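Local coordinates for protein thymidylate synthase (PDB 1TIS) that catalyses the reductive methylation of dUMP to dTMP with methylenetetrahydrofolate, yielding dihydrofolate, as a homodimer, at residues A[3-7]-A[32-36]; A[66-70]-A[102-106]; A[178-182]-A[216-220]; A[199-203]-A[248-252]; A[238-244]-A[268-274]. All coordinates share one frame; numbering follows the deposited sequence.

Contact 1 of 5, residues A[3-7]-A[32-36]; sequences QYQDL and SKLRW
The carboxamide of Gln3 and the indole of Trp36 meet at a slant, their planes 40° apart. OE1 of Gln3 lies 3.9 Å from NE1 of Trp36, too long for a bond. Across the contact the amide is held by NE2, which donates to the main-chain O of Arg35 over 2.9 Å. This bond is bent, with an N-H...O angle of 131°, and the carbonyl lies out of the amide plane. The Gln3 chain folds twice on the way: CG stands between the backbone N and carbonyl carbon (chi1 65°), which brings it to 4.1 Å from CB of Leu34, and a second bend at chi2 swings the amide toward Arg35 O. One helical turn on, Leu7 CD2 meets Leu34 CD2 at 4.2 Å, the two side chains crossing at about a right angle, and Leu7 CD1 reaches Ser32 CB. Helix 3-7 runs nearly antiparallel to strand 33-36, their axes 9.7 Å apart at the closest. The first belongs to helix 3-12 and the second to strand 33-37, which pairs in turn with strand 205-219, and Trp36 also packs on Ile188 of helix 184-202.

Contact 2 of 5, residues A[66-70]-A[102-106]; sequences STNVN and SGELG
Thr67 and Val69 face Leu105 and Gly103 across the close-packed half of this contact, where main-chain bonds do most of the joining. Leu105 N donates to Thr67 O over 3.1 Å, while Val69 N gives a nearly linear bond (171°) to Gly103 O at 3.0 Å. Between the two, Asn68 sits beside Glu104 in a single beta bridge, and its CA leans on Gly103 O in a CA-H...O contact. Thr67 OG1, anti to its own N (chi1 179°), donates to Gly106 O, adding a side-chain bond at the far end. Beside these bonds, Val69 CG2 abuts Leu105 CG at 3.6 Å, the two side chains at about a right angle, and Leu105 goes on to Trp61 and Tyr91.

The same few residues start helix 69-77. Asn68 is its N-cap, with OD1 accepting from Asn70 N, and Ser66 OG takes the N-H of Asn68 in an ST turn. The Asn68 carboxamide also rests on Gly103, whose CA, with no side chain beside it, comes 3.3 Å from ND2. Asn70 sends its own ND2 to the carbonyl of Leu80.

The outer side is looser. Glu104 starts away from the partner, then bends at chi2 so that its carboxylate returns to lie by the methyl of Thr67, OE1 being 3.5 Å from CG2, with no hydrogen bond across. Ser102 is exposed at the solvent margin and barely touches the opposite segment.

Contact 3 of 5, residues A[178-182]-A[216-220]; sequences VDVFL and THIYM
The carbonyl O of Val178 is approached twice by His217: the main-chain N donates to it over 3.1 Å, and the imidazole places one face over it. CG of His217 stands between its backbone N and carbonyl carbon (chi1 62°), which folds the ring back over that oxygen; ND1 is near, but its angle is too poor for a hydrogen bond. One step on, Val180 N donates to His217 O, also at 3.1 Å, and the CA of Asp179 adds a CA-H...O contact to the same oxygen. Asp179 directs its carboxylate at the edge of the Tyr219 ring, the planes 86° apart, with OD2 close to CE2. Its OD1 is met from above the carboxylate plane by Leu182 N, an Asx motif just past the end of the strand. On the other face of the sheet Val178 and Thr216 lie side by side, and Thr216 OG1 is bonded to Ser32. Strands 168-179 and 205-219 pair here in parallel as the two strands of a beta-alpha-beta crossover through helix 184-202. Val178, Asp179, His217, Ile218 and Tyr219 probably help form the dUMP site, which is shared between the two subunits, and Asp179 probably also meets the folate.

Contact 4 of 5, residues A[199-203]-A[248-252]; sequences AKMCN and KFRYL
Asn203 and Arg250 lay their flat ends nearly parallel, amide and guanidinium planes 20° apart, with the side chains crossing at a slant. Asn203 OD1 stands over one face of the guanidinium, 3.5 Å from NE, where the angle is too poor for a hydrogen bond; the opposite face is taken by Tyr251 OH. An oxygen thus lies off-centre on each face, which is probably mildly favourable for the cation. Further down the chain, Arg250 CD lies 3.6 Å from Asn203 ND2, and CB passes 4.0 Å from the carbonyl O of Lys200.

Helix 184-202 ends here: Asn203 is the first residue to leave helical angles, with positive phi, and this turn carries its side chain toward the short 3-10 segment at 250-251, which leads into helix 254-262. The two backbones share a donor as well, since Gln257 NE2 bonds to both Met201 O and Phe249 O.

The second pairing uses an edge. Lys200 CG, set anti to its backbone N (chi1 -175°), comes to the rim of the Phe249 ring near its plane, 3.7 Å from CE2. Met201 CG reaches the same ring atom obliquely at 4.5 Å, while Met201 also packs on Ile126 of helix 121-131. Phe249 also packs on Val261 of helix 254-262. On the exposed side Lys200 NZ lies 5.2 Å from Arg250 NH1, the two like charges not in contact.

Contact 5 of 5, residues A[238-244]-A[268-274]; sequences CELVISG and DFVLNNY
Ile242 can be followed outward from the strand against Phe269. Its CB lies 4.2 Å from Asp268 O, and the CG2 branch stays near that carbonyl while standing over one face of the Phe269 ring. The other branch meets the ring too: CG1, anti to the carbonyl carbon (chi1 -63°), touches CD2 of the ring at 3.8 Å, and CD1 ends 4.2 Å from CE2. Both side chains point the same way from a non-hydrogen-bonded antiparallel pair.

The hydrogen-bonded pair is next to it. Val270 N donates to Val241 O at 2.9 Å, and Val241 N to Val270 O at 3.2 Å; on the opposite face from Ile242, Val241 CG2 and Val270 CG1 meet at 3.6 Å. Ser243 N gives the third bond, 2.7 Å to Asp268 O. Beyond the strands the segments stay together largely through side chains, with a CA-H...O contact from Leu271 CA to Glu239 O. Glu239, extended past CG, runs obliquely over CB of Asn272, while Cys238 CB rests 3.9 Å from Leu271 CD1. Cys238 SG approaches the edge of the poorly ordered Tyr274 ring.

This two-stranded antiparallel sheet, its strands joined through helix 254-262, exposes its valines. Its other face turns inward: Ile242 and Phe269 press on Ile197 of helix 184-202, and Phe269 reaches on to Ile56 and Ile60 of helix 53-64.

Overall arrangement
Contacts 1 and 3 form one neighbourhood, their centres 14 Å apart: strands 33-37 and 205-219 are sheet neighbours, and Ser32 OG and Thr216 OG1, 3.1 Å apart, probably hydrogen-bond between them. Contact 3 gathers probable dUMP- and folate-binding residues; the side chain of Val178 is about 7 Å from that of Cys156, the probable nucleophile, and the side chain of His217 is about 5 Å from a bound phosphate ion, probably from the crystallisation liquor. Helix 184-202, which links the strands of contact 3, ends at contact 4, whose centre is 37 Å away. Contacts 4 and 5 interleave in sequence, centres 18 Å apart, far from the site. Contact 2 touches none of the others, its centre 27 Å from that of contact 3.

Contact 1 of 5, residues A[3-7]-A[32-36]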
# COMPACT_ATOMS: atom_id res chain seq x y z
N GLN A 3 -0.13 20.44 6.69
CA GLN A 3 0.87 19.46 6.31
C GLN A 3 1.24 19.40 4.86
O GLN A 3 2.27 18.81 4.55
CB GLN A 3 0.43 18.05 6.79
CG GLN A 3 -0.80 17.32 6.25
CD GLN A 3 -2.13 18.03 6.45
OE1 GLN A 3 -2.39 19.09 5.86
NE2 GLN A 3 -3.02 17.54 7.30
N TYR A 4 0.55 20.02 3.91
CA TYR A 4 1.02 19.92 2.53
C TYR A 4 2.25 20.80 2.31
O TYR A 4 3.23 20.36 1.70
CB TYR A 4 -0.11 20.32 1.59
CG TYR A 4 0.22 20.18 0.12
CD1 TYR A 4 1.27 19.39 -0.31
CD2 TYR A 4 -0.54 20.86 -0.80
CE1 TYR A 4 1.57 19.29 -1.64
CE2 TYR A 4 -0.24 20.77 -2.15
CZ TYR A 4 0.81 19.98 -2.56
OH TYR A 4 1.14 19.85 -3.89
N GLN A 5 2.20 22.03 2.83
CA GLN A 5 3.28 23.02 2.75
C GLN A 5 4.62 22.48 3.25
O GLN A 5 5.67 22.70 2.64
CB GLN A 5 2.87 24.25 3.56
CG GLN A 5 1.97 25.28 2.85
CD GLN A 5 0.71 24.76 2.13
OE1 GLN A 5 0.02 23.83 2.57
NE2 GLN A 5 0.40 25.33 0.98
N ASP A 6 4.51 21.75 4.37
CA ASP A 6 5.63 21.07 4.96
C ASP A 6 6.26 20.09 3.97
O ASP A 6 7.39 20.34 3.54
CB ASP A 6 5.23 20.25 6.19
CG ASP A 6 4.58 20.99 7.35
OD1 ASP A 6 4.99 22.10 7.69
OD2 ASP A 6 3.66 20.42 7.95
N LEU A 7 5.56 19.04 3.53
CA LEU A 7 6.16 18.00 2.70
C LEU A 7 7.04 18.53 1.61
O LEU A 7 8.21 18.17 1.56
CB LEU A 7 5.10 17.10 2.03
CG LEU A 7 5.58 15.92 1.12
CD1 LEU A 7 6.58 15.04 1.90
CD2 LEU A 7 4.39 15.09 0.65
N SER A 32 6.35 8.75 1.71
CA SER A 32 5.69 9.85 2.41
C SER A 32 4.35 9.37 2.98
O SER A 32 3.91 8.28 2.66
CB SER A 32 5.51 10.98 1.41
OG SER A 32 6.66 10.97 0.57
N LYS A 33 3.65 10.09 3.84
CA LYS A 33 2.32 9.76 4.36
C LYS A 33 1.80 11.08 4.93
O LYS A 33 2.58 11.92 5.39
CB LYS A 33 2.46 8.68 5.42
CG LYS A 33 1.25 8.49 6.34
CD LYS A 33 1.27 7.11 6.99
CE LYS A 33 0.93 6.12 5.88
NZ LYS A 33 1.04 4.73 6.28
N LEU A 34 0.52 11.40 4.86
CA LEU A 34 0.00 12.63 5.44
C LEU A 34 -1.34 12.24 6.07
O LEU A 34 -1.77 11.12 5.77
CB LEU A 34 -0.25 13.67 4.37
CG LEU A 34 0.84 14.07 3.38
CD1 LEU A 34 0.22 15.04 2.41
CD2 LEU A 34 2.03 14.74 4.05
N ARG A 35 -2.07 12.99 6.91
CA ARG A 35 -3.39 12.57 7.37
C ARG A 35 -4.29 13.78 7.37
O ARG A 35 -3.84 14.84 7.80
CB ARG A 35 -3.34 11.94 8.78
CG ARG A 35 -2.46 12.62 9.80
CD ARG A 35 -0.94 12.34 9.83
NE ARG A 35 -0.30 13.34 10.69
CZ ARG A 35 0.87 13.94 10.39
NH1 ARG A 35 1.61 13.57 9.33
NH2 ARG A 35 1.35 14.91 11.18
N TRP A 36 -5.53 13.73 6.89
CA TRP A 36 -6.43 14.87 6.79
C TRP A 36 -7.70 14.63 7.58
O TRP A 36 -8.25 13.54 7.48
CB TRP A 36 -6.94 15.18 5.36
CG TRP A 36 -5.89 15.63 4.38
CD1 TRP A 36 -5.55 16.94 4.26
CD2 TRP A 36 -5.17 14.79 3.59
NE1 TRP A 36 -4.57 16.94 3.41
CE2 TRP A 36 -4.31 15.68 2.98
CE3 TRP A 36 -5.10 13.44 3.32
CZ2 TRP A 36 -3.35 15.21 2.08
CZ3 TRP A 36 -4.15 12.99 2.43
CH2 TRP A 36 -3.28 13.86 1.81

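Contact 2 of 5, residues A[66-70]-A[102-106]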
# COMPACT_ATOMS: atom_id res chain seq x y z
N SER A 66 -16.12 1.58 -16.46
CA SER A 66 -15.80 1.86 -17.83
C SER A 66 -14.31 1.99 -17.98
O SER A 66 -13.47 1.97 -17.06
CB SER A 66 -16.47 3.12 -18.27
OG SER A 66 -16.36 3.24 -19.69
N THR A 67 -14.02 1.99 -19.26
CA THR A 67 -12.67 2.00 -19.73
C THR A 67 -12.65 2.63 -21.10
O THR A 67 -11.61 2.70 -21.76
CB THR A 67 -12.23 0.57 -19.71
OG1 THR A 67 -10.92 0.55 -20.19
CG2 THR A 67 -13.07 -0.31 -20.61
N ASN A 68 -13.81 3.11 -21.54
CA ASN A 68 -13.86 3.73 -22.83
C ASN A 68 -13.97 5.17 -22.48
O ASN A 68 -14.90 5.55 -21.75
CB ASN A 68 -15.06 3.33 -23.60
CG ASN A 68 -15.10 4.09 -24.91
OD1 ASN A 68 -14.82 5.28 -25.05
ND2 ASN A 68 -15.42 3.38 -25.97
N VAL A 69 -13.07 5.92 -23.13
CA VAL A 69 -12.87 7.35 -22.97
C VAL A 69 -14.13 8.13 -23.30
O VAL A 69 -14.44 9.04 -22.52
CB VAL A 69 -11.79 7.93 -23.90
CG1 VAL A 69 -11.49 9.36 -23.45
CG2 VAL A 69 -10.52 7.15 -23.84
N ASN A 70 -14.84 7.84 -24.40
CA ASN A 70 -16.06 8.58 -24.73
C ASN A 70 -17.08 8.55 -23.60
O ASN A 70 -17.84 9.50 -23.39
CB ASN A 70 -16.81 8.05 -25.93
CG ASN A 70 -16.05 7.89 -27.23
OD1 ASN A 70 -15.25 6.95 -27.37
ND2 ASN A 70 -16.27 8.77 -28.21
N SER A 102 -10.74 3.92 -31.04
CA SER A 102 -11.84 4.80 -30.74
C SER A 102 -12.72 4.28 -29.62
O SER A 102 -13.68 3.50 -29.74
CB SER A 102 -12.54 5.00 -32.11
OG SER A 102 -11.59 5.48 -33.09
N GLY A 103 -12.01 4.56 -28.51
CA GLY A 103 -12.55 4.32 -27.19
C GLY A 103 -11.68 3.65 -26.13
O GLY A 103 -11.47 4.26 -25.08
N GLU A 104 -11.18 2.43 -26.33
CA GLU A 104 -10.55 1.72 -25.25
C GLU A 104 -9.21 2.21 -24.80
O GLU A 104 -8.38 2.63 -25.60
CB GLU A 104 -10.40 0.24 -25.56
CG GLU A 104 -11.73 -0.52 -25.64
CD GLU A 104 -12.44 -0.89 -24.34
OE1 GLU A 104 -11.85 -1.66 -23.58
OE2 GLU A 104 -13.59 -0.45 -24.13
N LEU A 105 -9.06 2.16 -23.47
CA LEU A 105 -7.81 2.41 -22.77
C LEU A 105 -7.13 1.10 -22.27
O LEU A 105 -5.93 1.04 -21.91
CB LEU A 105 -8.17 3.34 -21.66
CG LEU A 105 -8.53 4.75 -22.10
CD1 LEU A 105 -9.07 5.59 -20.95
CD2 LEU A 105 -7.26 5.39 -22.63
N GLY A 106 -7.90 0.00 -22.30
CA GLY A 106 -7.39 -1.29 -21.86
C GLY A 106 -7.84 -1.55 -20.44
O GLY A 106 -8.64 -0.77 -19.95

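Contact 3 of 5, residues A[178-182]-A[216-220]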
# COMPACT_ATOMS: atom_id res chain seq x y z
N VAL A 178 4.18 10.04 -7.47
CA VAL A 178 3.31 11.19 -7.46
C VAL A 178 4.03 12.41 -7.96
O VAL A 178 5.23 12.57 -7.73
CB VAL A 178 2.80 11.61 -6.09
CG1 VAL A 178 1.30 11.74 -6.34
CG2 VAL A 178 3.17 10.69 -4.93
N ASP A 179 3.33 13.29 -8.66
CA ASP A 179 3.92 14.54 -9.09
C ASP A 179 3.38 15.55 -8.10
O ASP A 179 2.32 16.12 -8.39
CB ASP A 179 3.44 14.88 -10.53
CG ASP A 179 4.05 16.15 -11.14
OD1 ASP A 179 4.48 17.04 -10.39
OD2 ASP A 179 4.10 16.23 -12.38
N VAL A 180 4.01 15.84 -6.98
CA VAL A 180 3.43 16.79 -6.02
C VAL A 180 3.06 18.13 -6.62
O VAL A 180 1.99 18.61 -6.31
CB VAL A 180 4.34 17.09 -4.88
CG1 VAL A 180 3.55 17.73 -3.80
CG2 VAL A 180 4.87 15.84 -4.28
N PHE A 181 3.86 18.65 -7.56
CA PHE A 181 3.63 19.91 -8.27
C PHE A 181 2.21 19.83 -8.87
O PHE A 181 1.28 20.53 -8.45
CB PHE A 181 4.75 19.98 -9.33
CG PHE A 181 5.31 21.24 -10.02
CD1 PHE A 181 4.73 22.51 -9.96
CD2 PHE A 181 6.49 21.08 -10.78
CE1 PHE A 181 5.35 23.57 -10.63
CE2 PHE A 181 7.08 22.15 -11.43
CZ PHE A 181 6.52 23.40 -11.36
N LEU A 182 1.97 18.88 -9.78
CA LEU A 182 0.70 18.89 -10.50
C LEU A 182 -0.07 17.60 -10.53
O LEU A 182 -0.83 17.33 -11.45
CB LEU A 182 0.99 19.37 -11.92
CG LEU A 182 0.46 20.73 -12.27
CD1 LEU A 182 1.04 21.15 -13.58
CD2 LEU A 182 -1.04 20.70 -12.37
N THR A 216 7.46 10.08 -4.38
CA THR A 216 7.02 11.48 -4.32
C THR A 216 8.14 12.33 -4.94
O THR A 216 9.30 12.40 -4.52
CB THR A 216 6.78 11.85 -2.84
OG1 THR A 216 5.64 11.10 -2.40
CG2 THR A 216 6.52 13.32 -2.63
N HIS A 217 7.79 13.00 -6.02
CA HIS A 217 8.78 13.71 -6.76
C HIS A 217 8.26 15.05 -7.25
O HIS A 217 7.05 15.22 -7.46
CB HIS A 217 9.20 12.75 -7.87
CG HIS A 217 8.19 12.28 -8.92
ND1 HIS A 217 7.26 12.91 -9.65
CD2 HIS A 217 8.17 10.97 -9.35
CE1 HIS A 217 6.71 12.06 -10.48
NE2 HIS A 217 7.27 10.90 -10.28
N ILE A 218 9.18 15.99 -7.43
CA ILE A 218 8.94 17.31 -7.96
C ILE A 218 9.85 17.34 -9.17
O ILE A 218 11.02 16.98 -9.02
CB ILE A 218 9.38 18.36 -6.96
CG1 ILE A 218 8.68 18.24 -5.62
CG2 ILE A 218 9.11 19.70 -7.61
CD1 ILE A 218 9.25 19.26 -4.63
N TYR A 219 9.41 17.77 -10.36
CA TYR A 219 10.27 17.71 -11.56
C TYR A 219 11.21 18.89 -11.58
O TYR A 219 10.82 19.95 -11.07
CB TYR A 219 9.46 17.74 -12.88
CG TYR A 219 8.72 16.43 -13.22
CD1 TYR A 219 9.43 15.27 -13.42
CD2 TYR A 219 7.34 16.40 -13.26
CE1 TYR A 219 8.78 14.08 -13.65
CE2 TYR A 219 6.69 15.21 -13.49
CZ TYR A 219 7.41 14.06 -13.67
OH TYR A 219 6.74 12.85 -13.82
N MET A 220 12.40 18.79 -12.17
CA MET A 220 13.33 19.92 -12.19
C MET A 220 12.98 21.09 -13.15
O MET A 220 13.83 21.87 -13.58
CB MET A 220 14.72 19.36 -12.48
CG MET A 220 15.45 18.91 -11.19
SD MET A 220 16.92 17.82 -11.34
CE MET A 220 18.07 18.74 -12.35

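Contact 4 of 5, residues A[199-203]-A[248-252]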
# COMPACT_ATOMS: atom_id res chain seq x y z
N ALA A 199 -19.27 7.20 2.78
CA ALA A 199 -19.84 7.54 4.06
C ALA A 199 -21.29 7.86 3.82
O ALA A 199 -22.03 7.50 4.72
CB ALA A 199 -19.31 8.74 4.65
N LYS A 200 -21.79 8.42 2.70
CA LYS A 200 -23.23 8.64 2.57
C LYS A 200 -24.03 7.34 2.32
O LYS A 200 -25.21 7.21 2.67
CB LYS A 200 -23.48 9.67 1.46
CG LYS A 200 -24.96 10.05 1.33
CD LYS A 200 -25.31 10.91 2.55
CE LYS A 200 -26.72 10.75 3.18
NZ LYS A 200 -26.81 11.60 4.37
N MET A 201 -23.40 6.31 1.76
CA MET A 201 -24.07 5.03 1.53
C MET A 201 -24.10 4.32 2.85
O MET A 201 -25.17 3.91 3.28
CB MET A 201 -23.33 4.12 0.55
CG MET A 201 -23.38 4.54 -0.90
SD MET A 201 -22.10 3.67 -1.82
CE MET A 201 -22.88 2.17 -2.31
N CYS A 202 -22.95 4.24 3.52
CA CYS A 202 -22.85 3.55 4.80
C CYS A 202 -23.44 4.34 5.99
O CYS A 202 -23.61 3.83 7.10
CB CYS A 202 -21.35 3.20 4.99
SG CYS A 202 -20.69 2.16 3.67
N ASN A 203 -23.79 5.60 5.71
CA ASN A 203 -24.28 6.57 6.67
C ASN A 203 -23.35 6.66 7.89
O ASN A 203 -23.61 6.47 9.10
CB ASN A 203 -25.72 6.20 7.06
CG ASN A 203 -26.47 7.36 7.76
OD1 ASN A 203 -27.17 7.12 8.74
ND2 ASN A 203 -26.41 8.63 7.34
N LYS A 248 -34.65 8.64 -0.05
CA LYS A 248 -34.59 7.24 0.38
C LYS A 248 -33.16 6.68 0.52
O LYS A 248 -32.89 5.85 1.40
CB LYS A 248 -35.35 6.32 -0.60
CG LYS A 248 -35.14 6.59 -2.10
CD LYS A 248 -35.74 5.53 -3.05
CE LYS A 248 -36.63 6.05 -4.22
NZ LYS A 248 -36.03 6.95 -5.21
N PHE A 249 -32.25 7.18 -0.33
CA PHE A 249 -30.86 6.79 -0.50
C PHE A 249 -30.15 5.92 0.53
O PHE A 249 -29.76 4.79 0.22
CB PHE A 249 -30.03 8.06 -0.70
CG PHE A 249 -28.69 7.85 -1.41
CD1 PHE A 249 -28.65 7.48 -2.73
CD2 PHE A 249 -27.51 8.04 -0.72
CE1 PHE A 249 -27.46 7.30 -3.36
CE2 PHE A 249 -26.31 7.86 -1.35
CZ PHE A 249 -26.29 7.49 -2.67
N ARG A 250 -30.05 6.36 1.80
CA ARG A 250 -29.22 5.66 2.78
C ARG A 250 -29.76 4.32 3.28
O ARG A 250 -29.17 3.62 4.11
CB ARG A 250 -28.97 6.63 3.93
CG ARG A 250 -30.17 6.98 4.76
CD ARG A 250 -29.63 7.75 5.93
NE ARG A 250 -30.28 7.50 7.21
CZ ARG A 250 -30.53 8.51 8.06
NH1 ARG A 250 -30.31 9.81 7.76
NH2 ARG A 250 -31.03 8.22 9.26
N TYR A 251 -30.93 3.95 2.78
CA TYR A 251 -31.51 2.68 3.15
C TYR A 251 -31.46 1.74 1.93
O TYR A 251 -31.69 0.51 2.03
CB TYR A 251 -32.99 2.91 3.63
CG TYR A 251 -33.23 4.08 4.62
CD1 TYR A 251 -32.88 4.01 5.97
CD2 TYR A 251 -33.80 5.24 4.12
CE1 TYR A 251 -33.07 5.11 6.81
CE2 TYR A 251 -34.00 6.33 4.96
CZ TYR A 251 -33.64 6.28 6.30
OH TYR A 251 -33.90 7.38 7.09
N LEU A 252 -31.09 2.30 0.76
CA LEU A 252 -31.20 1.54 -0.47
C LEU A 252 -30.14 0.47 -0.47
O LEU A 252 -29.11 0.68 0.18
CB LEU A 252 -31.05 2.44 -1.70
CG LEU A 252 -32.14 3.49 -2.00
CD1 LEU A 252 -32.07 4.06 -3.42
CD2 LEU A 252 -33.47 2.80 -1.88

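Contact 5 of 5, residues A[238-244]-A[268-274]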
# COMPACT_ATOMS: atom_id res chain seq x y z
N CYS A 238 -13.40 24.99 2.47
CA CYS A 238 -14.49 24.52 1.68
C CYS A 238 -15.37 23.49 2.34
O CYS A 238 -14.91 22.60 3.08
CB CYS A 238 -13.87 24.02 0.38
SG CYS A 238 -12.59 25.13 -0.33
N GLU A 239 -16.65 23.79 2.12
CA GLU A 239 -17.78 22.96 2.52
C GLU A 239 -17.87 22.00 1.36
O GLU A 239 -17.52 22.33 0.22
CB GLU A 239 -19.05 23.77 2.61
CG GLU A 239 -20.25 23.04 3.21
CD GLU A 239 -21.42 23.97 3.52
OE1 GLU A 239 -21.18 25.08 4.00
OE2 GLU A 239 -22.58 23.59 3.30
N LEU A 240 -18.49 20.88 1.62
CA LEU A 240 -18.31 19.75 0.75
C LEU A 240 -19.57 19.05 0.24
O LEU A 240 -19.69 17.84 0.41
CB LEU A 240 -17.30 18.86 1.60
CG LEU A 240 -17.26 18.52 3.17
CD1 LEU A 240 -15.91 17.90 3.54
CD2 LEU A 240 -17.26 19.75 4.07
N VAL A 241 -20.49 19.73 -0.47
CA VAL A 241 -21.83 19.18 -0.74
C VAL A 241 -22.26 18.54 -2.07
O VAL A 241 -22.16 19.16 -3.14
CB VAL A 241 -22.88 20.27 -0.41
CG1 VAL A 241 -22.86 20.48 1.11
CG2 VAL A 241 -22.60 21.57 -1.16
N ILE A 242 -22.84 17.32 -1.99
CA ILE A 242 -23.29 16.52 -3.13
C ILE A 242 -24.78 16.66 -3.25
O ILE A 242 -25.47 16.71 -2.23
CB ILE A 242 -22.97 15.00 -2.95
CG1 ILE A 242 -21.45 14.84 -2.87
CG2 ILE A 242 -23.59 14.15 -4.09
CD1 ILE A 242 -20.94 13.45 -2.44
N SER A 243 -25.30 16.62 -4.47
CA SER A 243 -26.70 16.79 -4.72
C SER A 243 -27.23 15.81 -5.75
O SER A 243 -26.48 15.06 -6.40
CB SER A 243 -26.98 18.18 -5.20
OG SER A 243 -28.32 18.44 -4.81
N GLY A 244 -28.57 15.85 -5.83
CA GLY A 244 -29.38 15.05 -6.71
C GLY A 244 -29.78 13.70 -6.13
O GLY A 244 -30.65 13.04 -6.70
N ASP A 268 -23.53 18.17 -9.89
CA ASP A 268 -24.05 17.77 -8.60
C ASP A 268 -23.13 17.82 -7.39
O ASP A 268 -23.52 17.42 -6.28
CB ASP A 268 -24.58 16.38 -8.70
CG ASP A 268 -25.95 16.26 -9.35
OD1 ASP A 268 -26.89 16.99 -8.97
OD2 ASP A 268 -26.06 15.38 -10.22
N PHE A 269 -21.90 18.27 -7.54
CA PHE A 269 -20.95 18.20 -6.45
C PHE A 269 -20.52 19.64 -6.43
O PHE A 269 -20.13 20.13 -7.48
CB PHE A 269 -19.76 17.30 -6.80
CG PHE A 269 -20.09 15.84 -7.10
CD1 PHE A 269 -20.80 15.50 -8.25
CD2 PHE A 269 -19.69 14.84 -6.23
CE1 PHE A 269 -21.11 14.19 -8.53
CE2 PHE A 269 -20.01 13.52 -6.51
CZ PHE A 269 -20.72 13.19 -7.66
N VAL A 270 -20.59 20.34 -5.31
CA VAL A 270 -20.23 21.76 -5.31
C VAL A 270 -19.62 22.24 -3.97
O VAL A 270 -19.80 21.57 -2.94
CB VAL A 270 -21.59 22.37 -5.78
CG1 VAL A 270 -22.70 22.18 -4.73
CG2 VAL A 270 -21.28 23.77 -6.26
N LEU A 271 -18.85 23.35 -3.88
CA LEU A 271 -18.23 23.80 -2.62
C LEU A 271 -18.63 25.22 -2.12
O LEU A 271 -18.63 26.17 -2.91
CB LEU A 271 -16.71 23.76 -2.77
CG LEU A 271 -16.04 22.56 -3.39
CD1 LEU A 271 -14.54 22.61 -3.15
CD2 LEU A 271 -16.54 21.30 -2.74
N ASN A 272 -18.97 25.46 -0.83
CA ASN A 272 -19.37 26.80 -0.38
C ASN A 272 -18.15 27.60 0.02
O ASN A 272 -17.21 27.03 0.58
CB ASN A 272 -20.31 26.79 0.85
CG ASN A 272 -20.66 28.20 1.40
OD1 ASN A 272 -20.18 28.60 2.45
ND2 ASN A 272 -21.46 29.07 0.78
N ASN A 273 -18.22 28.89 -0.33
CA ASN A 273 -17.26 29.97 -0.08
C ASN A 273 -15.80 29.61 0.20
O ASN A 273 -15.07 30.05 1.09
CB ASN A 273 -17.82 30.86 1.04
CG ASN A 273 -19.09 31.57 0.59
OD1 ASN A 273 -19.32 31.84 -0.60
ND2 ASN A 273 -20.04 31.82 1.49
N TYR A 274 -15.46 28.89 -0.86
CA TYR A 274 -14.20 28.26 -1.13
C TYR A 274 -13.23 29.30 -1.64
O TYR A 274 -13.52 30.09 -2.55
CB TYR A 274 -14.66 27.16 -2.07
CG TYR A 274 -13.95 26.69 -3.31
CD1 TYR A 274 -12.75 26.00 -3.25
CD2 TYR A 274 -14.61 26.81 -4.52
CE1 TYR A 274 -12.24 25.40 -4.38
CE2 TYR A 274 -14.10 26.21 -5.66
CZ TYR A 274 -12.92 25.50 -5.59
OH TYR A 274 -12.44 24.83 -6.71